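Long-range contact in serine repeat antigen 5 (Plasmodium falciparum, PDB 6X42), which probably acts as a papain-like pseudoprotease of the malaria parasite, with serine in place of the usual active-site cysteine: residues Leu42-Phe56 / Arg243-Tyr255. Numbering follows the deposited sequence.
Sequences LQVEDQGNCDTSWIF and RNSWGPYWGDEGY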
# COMPACT_ATOMS: atom_id res chain seq x y z
N LEU A 42 -10.56 8.25 -0.17
CA LEU A 42 -9.91 7.45 -1.21
C LEU A 42 -10.64 6.11 -1.31
O LEU A 42 -10.42 5.20 -0.50
CB LEU A 42 -8.44 7.25 -0.85
CG LEU A 42 -7.56 8.50 -0.79
CD1 LEU A 42 -6.22 8.21 -0.08
CD2 LEU A 42 -7.33 9.04 -2.19
N GLN A 43 -11.55 5.99 -2.26
CA GLN A 43 -12.41 4.82 -2.30
C GLN A 43 -11.61 3.60 -2.76
O GLN A 43 -10.62 3.72 -3.47
CB GLN A 43 -13.60 5.05 -3.22
CG GLN A 43 -14.55 6.14 -2.71
CD GLN A 43 -14.99 5.92 -1.24
OE1 GLN A 43 -15.73 4.98 -0.92
NE2 GLN A 43 -14.53 6.81 -0.36
N VAL A 44 -12.07 2.42 -2.33
CA VAL A 44 -11.47 1.16 -2.74
C VAL A 44 -11.60 0.98 -4.24
O VAL A 44 -12.63 1.33 -4.85
CB VAL A 44 -12.16 0.03 -1.96
CG1 VAL A 44 -11.78 -1.35 -2.50
CG2 VAL A 44 -11.82 0.14 -0.48
N GLU A 45 -10.55 0.44 -4.85
CA GLU A 45 -10.49 0.15 -6.28
C GLU A 45 -10.48 -1.35 -6.54
O GLU A 45 -10.30 -2.16 -5.63
CB GLU A 45 -9.28 0.86 -6.91
CG GLU A 45 -9.38 2.37 -6.74
CD GLU A 45 -8.30 3.16 -7.44
OE1 GLU A 45 -8.03 2.88 -8.61
OE2 GLU A 45 -7.75 4.09 -6.84
N ASP A 46 -10.73 -1.72 -7.80
CA ASP A 46 -10.82 -3.11 -8.25
C ASP A 46 -9.83 -3.31 -9.39
O ASP A 46 -10.04 -2.82 -10.51
CB ASP A 46 -12.26 -3.42 -8.70
CG ASP A 46 -12.50 -4.89 -9.05
OD1 ASP A 46 -11.54 -5.68 -9.12
OD2 ASP A 46 -13.70 -5.21 -9.29
N GLN A 47 -8.75 -4.03 -9.12
CA GLN A 47 -7.73 -4.32 -10.12
C GLN A 47 -8.20 -5.29 -11.21
O GLN A 47 -7.52 -5.44 -12.23
CB GLN A 47 -6.48 -4.87 -9.46
CG GLN A 47 -6.62 -6.27 -8.94
CD GLN A 47 -5.41 -6.73 -8.15
OE1 GLN A 47 -5.19 -6.33 -7.01
NE2 GLN A 47 -4.60 -7.58 -8.77
N GLY A 48 -9.33 -5.95 -11.00
CA GLY A 48 -9.81 -6.90 -11.99
C GLY A 48 -8.86 -8.09 -12.11
O GLY A 48 -8.14 -8.44 -11.18
N ASN A 49 -8.84 -8.68 -13.29
CA ASN A 49 -8.14 -9.95 -13.49
C ASN A 49 -6.75 -9.77 -14.13
O ASN A 49 -6.37 -10.51 -15.04
CB ASN A 49 -9.02 -10.91 -14.27
CG ASN A 49 -10.28 -11.31 -13.50
OD1 ASN A 49 -10.32 -11.22 -12.27
ND2 ASN A 49 -11.31 -11.75 -14.22
N CYS A 50 -5.99 -8.80 -13.63
CA CYS A 50 -4.58 -8.64 -13.93
C CYS A 50 -3.83 -8.53 -12.60
O CYS A 50 -4.41 -8.16 -11.58
CB CYS A 50 -4.27 -7.39 -14.76
SG CYS A 50 -4.88 -7.44 -16.45
N ASP A 51 -2.53 -8.85 -12.64
CA ASP A 51 -1.68 -8.84 -11.44
C ASP A 51 -1.03 -7.47 -11.27
O ASP A 51 0.18 -7.29 -11.41
CB ASP A 51 -0.63 -9.93 -11.54
CG ASP A 51 0.20 -10.07 -10.28
OD1 ASP A 51 -0.16 -9.47 -9.24
OD2 ASP A 51 1.21 -10.81 -10.32
N THR A 52 -1.89 -6.50 -10.94
CA THR A 52 -1.48 -5.10 -10.88
C THR A 52 -1.53 -4.53 -9.47
O THR A 52 -1.44 -3.30 -9.31
CB THR A 52 -2.32 -4.26 -11.85
OG1 THR A 52 -3.68 -4.59 -11.62
CG2 THR A 52 -1.93 -4.52 -13.32
N SER A 53 -1.62 -5.37 -8.44
CA SER A 53 -1.66 -4.85 -7.08
C SER A 53 -0.43 -4.01 -6.74
O SER A 53 -0.52 -3.09 -5.93
CB SER A 53 -1.81 -5.97 -6.05
OG SER A 53 -0.63 -6.76 -5.94
N TRP A 54 0.73 -4.33 -7.33
CA TRP A 54 1.92 -3.54 -7.06
C TRP A 54 1.67 -2.07 -7.38
O TRP A 54 2.18 -1.18 -6.69
CB TRP A 54 3.12 -4.09 -7.83
CG TRP A 54 3.01 -4.03 -9.34
CD1 TRP A 54 2.28 -4.87 -10.13
CD2 TRP A 54 3.66 -3.11 -10.21
NE1 TRP A 54 2.45 -4.52 -11.45
CE2 TRP A 54 3.29 -3.44 -11.52
CE3 TRP A 54 4.53 -2.04 -10.01
CZ2 TRP A 54 3.76 -2.75 -12.63
CZ3 TRP A 54 4.99 -1.35 -11.11
CH2 TRP A 54 4.60 -1.71 -12.40
N ILE A 55 0.88 -1.80 -8.42
CA ILE A 55 0.55 -0.43 -8.81
C ILE A 55 -0.46 0.18 -7.84
O ILE A 55 -0.30 1.31 -7.38
CB ILE A 55 0.02 -0.38 -10.25
CG1 ILE A 55 0.96 -1.05 -11.23
CG2 ILE A 55 -0.22 1.08 -10.65
CD1 ILE A 55 0.41 -1.11 -12.68
N PHE A 56 -1.54 -0.55 -7.55
CA PHE A 56 -2.57 -0.01 -6.66
C PHE A 56 -2.02 0.30 -5.28
O PHE A 56 -2.30 1.36 -4.71
CB PHE A 56 -3.78 -0.97 -6.61
CG PHE A 56 -4.62 -0.92 -7.87
CD1 PHE A 56 -4.36 -1.77 -8.94
CD2 PHE A 56 -5.59 0.03 -8.03
CE1 PHE A 56 -5.07 -1.68 -10.12
CE2 PHE A 56 -6.32 0.12 -9.21
CZ PHE A 56 -6.05 -0.74 -10.26
N ARG A 243 -5.99 -2.58 3.55
CA ARG A 243 -6.70 -2.24 2.32
C ARG A 243 -6.26 -3.17 1.20
O ARG A 243 -5.06 -3.34 0.95
CB ARG A 243 -6.38 -0.80 1.93
CG ARG A 243 -7.05 -0.30 0.64
CD ARG A 243 -6.65 1.10 0.39
NE ARG A 243 -6.98 1.63 -0.92
CZ ARG A 243 -7.99 2.44 -1.21
NH1 ARG A 243 -8.94 2.73 -0.33
NH2 ARG A 243 -8.06 2.99 -2.40
N ASN A 244 -7.23 -3.74 0.49
CA ASN A 244 -7.00 -4.54 -0.71
C ASN A 244 -7.55 -3.79 -1.92
O ASN A 244 -8.24 -2.78 -1.78
CB ASN A 244 -7.66 -5.92 -0.55
CG ASN A 244 -7.01 -7.01 -1.38
OD1 ASN A 244 -6.13 -6.77 -2.20
ND2 ASN A 244 -7.48 -8.23 -1.16
N SER A 245 -7.25 -4.31 -3.11
CA SER A 245 -7.62 -3.73 -4.39
C SER A 245 -8.48 -4.70 -5.21
O SER A 245 -8.32 -4.82 -6.43
CB SER A 245 -6.41 -3.25 -5.17
OG SER A 245 -5.40 -4.24 -5.27
N TRP A 246 -9.40 -5.39 -4.53
CA TRP A 246 -10.31 -6.34 -5.15
C TRP A 246 -11.75 -5.83 -5.12
O TRP A 246 -12.71 -6.60 -5.22
CB TRP A 246 -10.19 -7.73 -4.51
CG TRP A 246 -8.86 -8.41 -4.74
CD1 TRP A 246 -7.86 -8.03 -5.59
CD2 TRP A 246 -8.40 -9.60 -4.10
NE1 TRP A 246 -6.80 -8.90 -5.49
CE2 TRP A 246 -7.12 -9.88 -4.60
CE3 TRP A 246 -8.96 -10.46 -3.14
CZ2 TRP A 246 -6.37 -10.97 -4.15
CZ3 TRP A 246 -8.22 -11.54 -2.72
CH2 TRP A 246 -6.94 -11.79 -3.22
N GLY A 247 -11.89 -4.51 -5.01
CA GLY A 247 -13.18 -3.88 -5.03
C GLY A 247 -13.84 -3.81 -3.67
O GLY A 247 -13.40 -4.45 -2.71
N PRO A 248 -14.91 -3.03 -3.58
CA PRO A 248 -15.54 -2.76 -2.28
C PRO A 248 -16.48 -3.84 -1.78
O PRO A 248 -17.05 -3.69 -0.70
CB PRO A 248 -16.30 -1.45 -2.53
CG PRO A 248 -16.67 -1.54 -4.00
CD PRO A 248 -15.46 -2.19 -4.65
N TYR A 249 -16.66 -4.93 -2.51
CA TYR A 249 -17.47 -6.06 -2.06
C TYR A 249 -16.63 -7.23 -1.57
O TYR A 249 -17.18 -8.23 -1.09
CB TYR A 249 -18.48 -6.46 -3.16
CG TYR A 249 -19.28 -5.26 -3.59
CD1 TYR A 249 -20.28 -4.74 -2.79
CD2 TYR A 249 -18.99 -4.61 -4.78
CE1 TYR A 249 -21.00 -3.60 -3.20
CE2 TYR A 249 -19.67 -3.51 -5.18
CZ TYR A 249 -20.67 -2.99 -4.39
OH TYR A 249 -21.35 -1.88 -4.83
N TRP A 250 -15.31 -7.11 -1.63
CA TRP A 250 -14.41 -8.12 -1.12
C TRP A 250 -14.12 -7.84 0.35
O TRP A 250 -13.91 -6.69 0.75
CB TRP A 250 -13.09 -8.13 -1.94
CG TRP A 250 -12.23 -9.21 -1.41
CD1 TRP A 250 -12.28 -10.53 -1.73
CD2 TRP A 250 -11.27 -9.09 -0.37
NE1 TRP A 250 -11.42 -11.24 -0.96
CE2 TRP A 250 -10.79 -10.38 -0.10
CE3 TRP A 250 -10.75 -8.01 0.36
CZ2 TRP A 250 -9.83 -10.64 0.87
CZ3 TRP A 250 -9.81 -8.27 1.33
CH2 TRP A 250 -9.35 -9.58 1.58
N GLY A 251 -14.09 -8.89 1.16
CA GLY A 251 -13.65 -8.73 2.55
C GLY A 251 -14.69 -7.97 3.35
O GLY A 251 -15.86 -8.33 3.36
N ASP A 252 -14.25 -6.94 4.06
CA ASP A 252 -15.13 -6.03 4.82
C ASP A 252 -15.08 -4.67 4.13
O ASP A 252 -14.23 -3.82 4.41
CB ASP A 252 -14.65 -5.96 6.26
CG ASP A 252 -15.56 -5.13 7.14
OD1 ASP A 252 -16.66 -4.72 6.71
OD2 ASP A 252 -15.16 -4.92 8.30
N GLU A 253 -15.95 -4.49 3.13
CA GLU A 253 -15.99 -3.26 2.33
C GLU A 253 -14.66 -2.96 1.64
O GLU A 253 -14.30 -1.79 1.42
CB GLU A 253 -16.49 -2.07 3.13
CG GLU A 253 -17.92 -2.27 3.66
CD GLU A 253 -18.42 -1.14 4.55
OE1 GLU A 253 -17.97 0.01 4.37
OE2 GLU A 253 -19.30 -1.40 5.39
N GLY A 254 -13.93 -3.99 1.27
CA GLY A 254 -12.67 -3.87 0.57
C GLY A 254 -11.45 -3.93 1.44
O GLY A 254 -10.32 -3.97 0.90
N TYR A 255 -11.63 -3.96 2.77
CA TYR A 255 -10.58 -4.00 3.78
C TYR A 255 -10.70 -5.31 4.58
O TYR A 255 -11.69 -6.04 4.47
CB TYR A 255 -10.73 -2.82 4.75
CG TYR A 255 -10.57 -1.46 4.12
CD1 TYR A 255 -11.63 -0.83 3.49
CD2 TYR A 255 -9.36 -0.78 4.19
CE1 TYR A 255 -11.50 0.42 2.91
CE2 TYR A 255 -9.20 0.48 3.63
CZ TYR A 255 -10.26 1.07 2.98
OH TYR A 255 -10.08 2.32 2.41
O HOH W 1 -12.22 3.62 1.52
O HOH W 2 -8.38 -0.36 -3.25
O HOH W 3 -6.20 4.09 -4.50
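D46 and W246 face each other in a single beta bridge, flanked by two backbone hydrogen bonds. Q47 N donates to S245 O (2.8 Å), and G247 N to E45 O (2.9 Å). Water 2 bridges E45 N and N244 O beside this pairing.

Side-chain bonding continues from the bridge. S245 OG donates to Q47 OE1 (2.7 Å), while Q47 NE2 donates in the amide plane to C50 O, so both ends of the amide are held and its rotation is fixed. The amide lies alongside the W246 indole with the planes 68° apart and OE1 at the ring's edge. The sequences QGNCDTSW and NSWG correspond to the active-site motifs of papain-family proteases, the first with serine at the cysteine position, and the contact joins the helical and sheet halves at the active-site cleft. Q47 probably corresponds to the oxyanion-hole glutamine of active relatives, S53, whose OG bonds to A220 N, to the nucleophilic cysteine, and N244, bonded to H219, to the asparagine that orients the histidine.

Farther from the cleft, the R243 side chain, extended as far as NE, carries its guanidinium to two successive carbonyls: NH1 donates to L42 O and NH2 to Q43 O, both at 2.9 Å and both tilted from its plane. NH1 also donates to Y255 OH, in that plane, and water 1 links this hydroxyl to L42 O. E45 OE2 forms salt bridges with K59 and K75 and reaches R243 NH2 through water 3, weakly held on the arginine side.

Apolar packing centres on V44. With CG1 anti to the backbone N (chi1 169°), that methyl presses on the G247 backbone (3.4 Å to C), whereas CG2 meets Y255 CE1 at 3.4 Å. From helix 53-68, F56 CB touches S245 CB (3.8 Å).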